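Local coordinates for galactan 1,3-beta-galactosidase (Phanerochaete chrysosporium, PDB 7BYS), which probably releases galactose from the ends of beta-1,3-galactan chains, pairing a family 43 glycoside hydrolase domain with a carbohydrate-binding module, at residues Thr236-Ser241 with Ala253-Asp258; Arg259-Leu264 with Ser364-Val369. All coordinates share one frame; numbering follows the deposited sequence.

How the contacts relate
Contact 1 closes before contact 2 opens along the chain, and their centres lie about 16 Å apart. Contact 1 is buried in the family 43 beta-propeller, where the turn at 236-241 meets strand 252-259 of the blade formed by strands 242-249, 252-259, 269-276 and 283-284. That strand ends at R259 and the chain continues as the loop 260-264, which makes contact 2 with Y366 of the carbohydrate-binding module, just before strand 367-373. R259 joins the two: its NE and NH2 probably hydrogen-bond to the backbone O atoms of Y240 and W239, respectively, and Y240 also packs near Y366. One blade thus links the propeller interior with the domain interface.

Contact 1. Residues Thr236-Ser241 with Ala253-Asp258; sequences TRTWYS and AIYMGD
S241 and D258 are the residues whose CA atoms come nearest, 5.3 Å apart, between a short turn at 237-240 and the strand 253-258. The turn is a left-handed helical one, with positive phi and psi from R237 to Y240 and i to i+4 bonds from Y240 N and S241 N to the carbonyls of T236 and R237; the strand is the second of a four-stranded blade in the five-bladed beta-propeller of family 43 hydrolases. Y255, its CG anti to the backbone N (chi1 168°), reaches across, and its OH donates to S241 OG at 2.7 Å, with OG lying at the ring edge near the ring plane. S241 OG passes its own hydrogen back to T238 O, also 2.7 Å away and in the carbonyl plane, so one hydroxyl ties the tyrosine to the turn. The methyl CG2 of T238 sits 3.5 Å from Y255 OH, while its OG1 turns instead to N211 and N213. The side chain of D258 leaves its backbone away from the turn, and OD2 accepts from G21 N. It is about 5 Å from the side chain of R82, and that of Y255 about 5 Å from that of Q242; both residues bind galactose in other structures of this protein, none being bound here. Beside the two hydrogen bonds of its hydroxyl, S241 makes a CA-H contact with D258 O, 3.3 Å from CA to O.

Contact 2. Residues Arg259-Leu264 with Ser364-Val369; sequences RWRPSL and STYRNV. With NAG (2-acetamido-2-deoxy-beta-D-glucopyranose), chain E.
With chi1 at -169°, the side chain of R261 leaves trans to the main-chain nitrogen and stays extended from CG to NE, while Y366 swings CG anti to its carbonyl carbon (chi1 -84°), so that guanidinium and phenol ring meet face to face. The planes are 15° apart with centres 4.3 Å from each other, a cation-pi stack in which R261 NE lies 3.6 Å from Y366 CE2. The aliphatic part joins in, R261 CG lying 3.8 Å from Y366 OH. On the opposite face of the guanidinium, L264 CD2 sits over the centre, holding the flat group between a methyl and an aromatic ring, and NH1 forms a salt bridge with D382. Replacing R261 by an alanine would probably leave D382 without its charged mate and uncover one face of the Y366 ring. The hydroxyl edge of that ring is bridged by a water that lies 2.6 Å from Y366 OH and itself donates to W260 O. Two residues on, N368 ND2 carries the N-linked GlcNAc, which comes near Y366 O through its C6. Arginine, tyrosine and water together form part of the interface between the propeller loop and the beta-sandwich of the carbohydrate-binding module.

Contact 1. Residues Thr236-Ser241 with Ala253-Asp258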
loop_
_atom_site.group_PDB
_atom_site.type_symbol
_atom_site.label_atom_id
_atom_site.label_comp_id
_atom_site.label_asym_id
_atom_site.label_seq_id
_atom_site.Cartn_x
_atom_site.Cartn_y
_atom_site.Cartn_z
ATOM N N THR A 236 11.645 -5.526 -7.763
ATOM C CA THR A 236 10.484 -4.645 -7.857
ATOM C C THR A 236 10.266 -3.791 -6.617
ATOM O O THR A 236 9.391 -2.923 -6.646
ATOM C CB THR A 236 9.182 -5.419 -8.123
ATOM O OG1 THR A 236 8.791 -6.141 -6.952
ATOM C CG2 THR A 236 9.314 -6.372 -9.307
ATOM N N ARG A 237 11.000 -4.039 -5.532
ATOM C CA ARG A 237 10.843 -3.277 -4.295
ATOM C C ARG A 237 9.391 -3.336 -3.816
ATOM O O ARG A 237 8.725 -2.317 -3.613
ATOM C CB ARG A 237 11.343 -1.842 -4.459
ATOM C CG ARG A 237 12.729 -1.765 -5.098
ATOM C CD ARG A 237 13.180 -0.333 -5.346
ATOM N NE ARG A 237 12.303 0.330 -6.305
ATOM C CZ ARG A 237 12.283 1.640 -6.524
ATOM N NH1 ARG A 237 13.092 2.455 -5.852
ATOM N NH2 ARG A 237 11.420 2.144 -7.402
ATOM N N THR A 238 8.916 -4.574 -3.642
ATOM C CA THR A 238 7.533 -4.853 -3.256
ATOM C C THR A 238 6.555 -4.247 -4.253
ATOM O O THR A 238 5.524 -3.679 -3.882
ATOM C CB THR A 238 7.216 -4.444 -1.812
ATOM O OG1 THR A 238 8.362 -4.673 -0.987
ATOM C CG2 THR A 238 6.083 -5.300 -1.255
ATOM N N TRP A 239 6.866 -4.393 -5.542
ATOM C CA TRP A 239 6.039 -3.791 -6.587
ATOM C C TRP A 239 5.832 -2.303 -6.312
ATOM O O TRP A 239 4.735 -1.758 -6.468
ATOM C CB TRP A 239 4.711 -4.543 -6.751
ATOM C CG TRP A 239 4.911 -5.960 -7.222
ATOM C CD1 TRP A 239 4.780 -7.096 -6.480
ATOM C CD2 TRP A 239 5.331 -6.377 -8.529
ATOM N NE1 TRP A 239 5.066 -8.195 -7.251
ATOM C CE2 TRP A 239 5.394 -7.784 -8.516
ATOM C CE3 TRP A 239 5.621 -5.697 -9.717
ATOM C CZ2 TRP A 239 5.763 -8.532 -9.639
ATOM C CZ3 TRP A 239 5.977 -6.442 -10.840
ATOM C CH2 TRP A 239 6.040 -7.843 -10.791
ATOM N N TYR A 240 6.916 -1.646 -5.893
ATOM C CA TYR A 240 6.925 -0.243 -5.470
ATOM C C TYR A 240 5.850 0.043 -4.411
ATOM O O TYR A 240 4.827 0.694 -4.659
ATOM C CB TYR A 240 6.829 0.707 -6.670
ATOM C CG TYR A 240 7.343 2.105 -6.405
ATOM C CD1 TYR A 240 7.203 2.727 -5.161
ATOM C CD2 TYR A 240 7.978 2.811 -7.416
ATOM C CE1 TYR A 240 7.695 4.027 -4.944
ATOM C CE2 TYR A 240 8.463 4.066 -7.212
ATOM C CZ TYR A 240 8.321 4.677 -5.999
ATOM O OH TYR A 240 8.831 5.934 -5.853
ATOM N N SER A 241 6.121 -0.443 -3.199
ATOM C CA SER A 241 5.204 -0.209 -2.091
ATOM C C SER A 241 5.919 -0.498 -0.783
ATOM O O SER A 241 7.059 -0.977 -0.757
ATOM C CB SER A 241 3.922 -1.037 -2.241
ATOM O OG SER A 241 4.149 -2.394 -1.897
ATOM N N ALA A 253 -4.475 -13.948 2.837
ATOM C CA ALA A 253 -4.505 -12.625 3.438
ATOM C C ALA A 253 -4.468 -11.609 2.307
ATOM O O ALA A 253 -4.308 -11.958 1.134
ATOM C CB ALA A 253 -3.311 -12.433 4.383
ATOM N N ILE A 254 -4.620 -10.338 2.674
ATOM C CA ILE A 254 -4.443 -9.230 1.745
ATOM C C ILE A 254 -3.263 -8.403 2.230
ATOM O O ILE A 254 -3.247 -7.943 3.382
ATOM C CB ILE A 254 -5.690 -8.350 1.660
ATOM C CG1 ILE A 254 -6.890 -9.189 1.224
ATOM C CG2 ILE A 254 -5.434 -7.186 0.697
ATOM C CD1 ILE A 254 -8.183 -8.438 1.259
ATOM N N TYR A 255 -2.283 -8.215 1.351
ATOM C CA TYR A 255 -1.222 -7.250 1.574
ATOM C C TYR A 255 -1.758 -5.864 1.241
ATOM O O TYR A 255 -2.181 -5.615 0.103
ATOM C CB TYR A 255 -0.046 -7.578 0.660
ATOM C CG TYR A 255 0.980 -6.478 0.613
ATOM C CD1 TYR A 255 1.947 -6.383 1.599
ATOM C CD2 TYR A 255 0.982 -5.527 -0.409
ATOM C CE1 TYR A 255 2.899 -5.381 1.588
ATOM C CE2 TYR A 255 1.921 -4.500 -0.428
ATOM C CZ TYR A 255 2.879 -4.436 0.572
ATOM O OH TYR A 255 3.821 -3.432 0.567
ATOM N N MET A 256 -1.774 -4.964 2.220
ATOM C CA MET A 256 -2.169 -3.576 1.994
ATOM C C MET A 256 -0.941 -2.721 2.223
ATOM O O MET A 256 -0.428 -2.656 3.341
ATOM C CB MET A 256 -3.297 -3.133 2.919
ATOM C CG MET A 256 -4.539 -3.964 2.765
ATOM S SD MET A 256 -5.728 -3.532 4.055
ATOM C CE MET A 256 -7.196 -4.371 3.448
ATOM N N GLY A 257 -0.454 -2.097 1.151
ATOM C CA GLY A 257 0.712 -1.247 1.216
ATOM C C GLY A 257 0.420 0.158 0.712
ATOM O O GLY A 257 -0.634 0.437 0.119
ATOM N N ASP A 258 1.382 1.042 0.950
ATOM C CA ASP A 258 1.360 2.418 0.457
ATOM C C ASP A 258 2.444 2.586 -0.595
ATOM O O ASP A 258 3.554 2.070 -0.438
ATOM C CB ASP A 258 1.694 3.404 1.588
ATOM C CG ASP A 258 0.628 3.453 2.665
ATOM O OD1 ASP A 258 -0.479 3.944 2.374
ATOM O OD2 ASP A 258 0.908 3.003 3.791
#

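Contact 2. Residues Arg259-Leu264 with Ser364-Val369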
loop_
_atom_site.group_PDB
_atom_site.type_symbol
_atom_site.label_atom_id
_atom_site.label_comp_id
_atom_site.label_asym_id
_atom_site.label_seq_id
_atom_site.Cartn_x
_atom_site.Cartn_y
_atom_site.Cartn_z
ATOM N N ARG A 259 2.135 3.329 -1.662
ATOM C CA ARG A 259 3.160 3.815 -2.588
ATOM C C ARG A 259 3.348 5.288 -2.247
ATOM O O ARG A 259 2.556 6.136 -2.665
ATOM C CB ARG A 259 2.759 3.624 -4.049
ATOM C CG ARG A 259 3.779 4.242 -5.019
ATOM C CD ARG A 259 3.484 3.855 -6.461
ATOM N NE ARG A 259 3.597 2.411 -6.613
ATOM C CZ ARG A 259 2.940 1.675 -7.500
ATOM N NH1 ARG A 259 2.082 2.234 -8.361
ATOM N NH2 ARG A 259 3.120 0.364 -7.509
ATOM N N TRP A 260 4.373 5.581 -1.453
ATOM C CA TRP A 260 4.590 6.940 -0.978
ATOM C C TRP A 260 5.136 7.796 -2.106
ATOM O O TRP A 260 6.080 7.404 -2.804
ATOM C CB TRP A 260 5.593 6.928 0.170
ATOM C CG TRP A 260 5.112 6.192 1.377
ATOM C CD1 TRP A 260 5.654 5.064 1.907
ATOM C CD2 TRP A 260 4.003 6.546 2.216
ATOM N NE1 TRP A 260 4.943 4.674 3.014
ATOM C CE2 TRP A 260 3.932 5.574 3.235
ATOM C CE3 TRP A 260 3.071 7.592 2.211
ATOM C CZ2 TRP A 260 2.962 5.607 4.236
ATOM C CZ3 TRP A 260 2.110 7.628 3.213
ATOM C CH2 TRP A 260 2.066 6.641 4.212
ATOM N N ARG A 261 4.559 8.979 -2.273
ATOM C CA ARG A 261 5.014 9.928 -3.285
ATOM C C ARG A 261 5.418 11.202 -2.554
ATOM O O ARG A 261 4.582 12.090 -2.337
ATOM C CB ARG A 261 3.896 10.188 -4.284
ATOM C CG ARG A 261 4.392 10.930 -5.485
ATOM C CD ARG A 261 3.334 11.020 -6.515
ATOM N NE ARG A 261 3.829 11.774 -7.654
ATOM C CZ ARG A 261 3.136 11.933 -8.767
ATOM N NH1 ARG A 261 1.935 11.384 -8.863
ATOM N NH2 ARG A 261 3.644 12.634 -9.773
ATOM N N PRO A 262 6.687 11.328 -2.139
ATOM C CA PRO A 262 7.072 12.462 -1.272
ATOM C C PRO A 262 6.770 13.843 -1.833
ATOM O O PRO A 262 6.427 14.739 -1.053
ATOM C CB PRO A 262 8.578 12.256 -1.055
ATOM C CG PRO A 262 8.802 10.813 -1.293
ATOM C CD PRO A 262 7.795 10.378 -2.333
ATOM N N SER A 263 6.856 14.039 -3.149
ATOM C CA SER A 263 6.605 15.356 -3.725
ATOM C C SER A 263 5.122 15.662 -3.911
ATOM O O SER A 263 4.777 16.797 -4.253
ATOM C CB SER A 263 7.335 15.513 -5.061
ATOM O OG SER A 263 7.293 14.314 -5.812
ATOM N N LEU A 264 4.239 14.690 -3.686
ATOM C CA LEU A 264 2.806 14.866 -3.845
ATOM C C LEU A 264 2.141 13.834 -2.933
ATOM O O LEU A 264 1.485 12.881 -3.384
ATOM C CB LEU A 264 2.391 14.686 -5.306
ATOM C CG LEU A 264 1.061 15.311 -5.728
ATOM C CD1 LEU A 264 1.099 16.829 -5.612
ATOM C CD2 LEU A 264 0.707 14.886 -7.144
ATOM N N SER A 364 15.705 8.403 -11.080
ATOM C CA SER A 364 15.371 8.485 -9.666
ATOM C C SER A 364 14.027 9.159 -9.448
ATOM O O SER A 364 13.538 9.187 -8.315
ATOM C CB SER A 364 16.439 9.284 -8.919
ATOM O OG SER A 364 16.594 10.563 -9.503
ATOM N N THR A 365 13.430 9.695 -10.512
ATOM C CA THR A 365 12.238 10.522 -10.465
ATOM C C THR A 365 11.201 9.962 -11.434
ATOM O O THR A 365 11.493 9.105 -12.273
ATOM C CB THR A 365 12.577 11.983 -10.814
ATOM O OG1 THR A 365 13.388 12.019 -11.994
ATOM C CG2 THR A 365 13.352 12.638 -9.668
ATOM N N TYR A 366 9.975 10.462 -11.300
ATOM C CA TYR A 366 8.869 9.999 -12.124
ATOM C C TYR A 366 9.009 10.499 -13.555
ATOM O O TYR A 366 9.584 11.555 -13.822
ATOM C CB TYR A 366 7.556 10.575 -11.601
ATOM C CG TYR A 366 6.914 9.813 -10.471
ATOM C CD1 TYR A 366 7.657 9.365 -9.390
ATOM C CD2 TYR A 366 5.555 9.533 -10.495
ATOM C CE1 TYR A 366 7.055 8.671 -8.348
ATOM C CE2 TYR A 366 4.943 8.846 -9.462
ATOM C CZ TYR A 366 5.697 8.412 -8.399
ATOM O OH TYR A 366 5.070 7.718 -7.377
ATOM N N ARG A 367 8.463 9.721 -14.478
ATOM C CA ARG A 367 8.151 10.174 -15.825
ATOM C C ARG A 367 6.637 10.110 -15.996
ATOM O O ARG A 367 5.898 9.803 -15.059
ATOM C CB ARG A 367 8.875 9.309 -16.857
ATOM C CG ARG A 367 10.384 9.428 -16.782
ATOM C CD ARG A 367 11.016 8.764 -17.978
ATOM N NE ARG A 367 12.472 8.779 -17.891
ATOM C CZ ARG A 367 13.283 8.499 -18.903
ATOM N NH1 ARG A 367 12.789 8.201 -20.102
ATOM N NH2 ARG A 367 14.595 8.526 -18.719
ATOM N N ASN A 368 6.166 10.398 -17.203
ATOM C CA ASN A 368 4.764 10.162 -17.523
ATOM C C ASN A 368 4.659 9.873 -19.006
ATOM O O ASN A 368 5.608 10.061 -19.766
ATOM C CB ASN A 368 3.896 11.360 -17.164
ATOM C CG ASN A 368 4.608 12.617 -17.399
ATOM O OD1 ASN A 368 4.833 12.996 -18.546
ATOM N ND2 ASN A 368 5.019 13.274 -16.324
ATOM N N VAL A 369 3.484 9.402 -19.406
ATOM C CA VAL A 369 3.236 9.019 -20.790
ATOM C C VAL A 369 1.834 9.481 -21.164
ATOM O O VAL A 369 0.891 9.341 -20.381
ATOM C CB VAL A 369 3.447 7.501 -21.014
ATOM C CG1 VAL A 369 2.408 6.668 -20.256
ATOM C CG2 VAL A 369 3.453 7.173 -22.525
HETATM C C1 NAG E . 5.801 14.470 -16.427
HETATM C C2 NAG E . 5.516 15.494 -15.338
HETATM C C3 NAG E . 6.508 16.604 -15.362
HETATM C C4 NAG E . 7.922 16.100 -15.285
HETATM C C5 NAG E . 8.211 15.090 -16.390
HETATM C C6 NAG E . 9.577 14.509 -16.179
HETATM C C7 NAG E . 3.109 15.849 -14.536
HETATM C C8 NAG E . 1.692 16.393 -14.754
HETATM N N2 NAG E . 4.135 16.029 -15.561
HETATM O O3 NAG E . 6.251 17.472 -14.224
HETATM O O4 NAG E . 8.844 17.183 -15.430
HETATM O O5 NAG E . 7.229 14.000 -16.373
HETATM O O6 NAG E . 9.874 13.639 -17.241
HETATM O O7 NAG E . 3.375 15.283 -13.528
HETATM O O HOH W 1 6.704 7.633 -5.328
#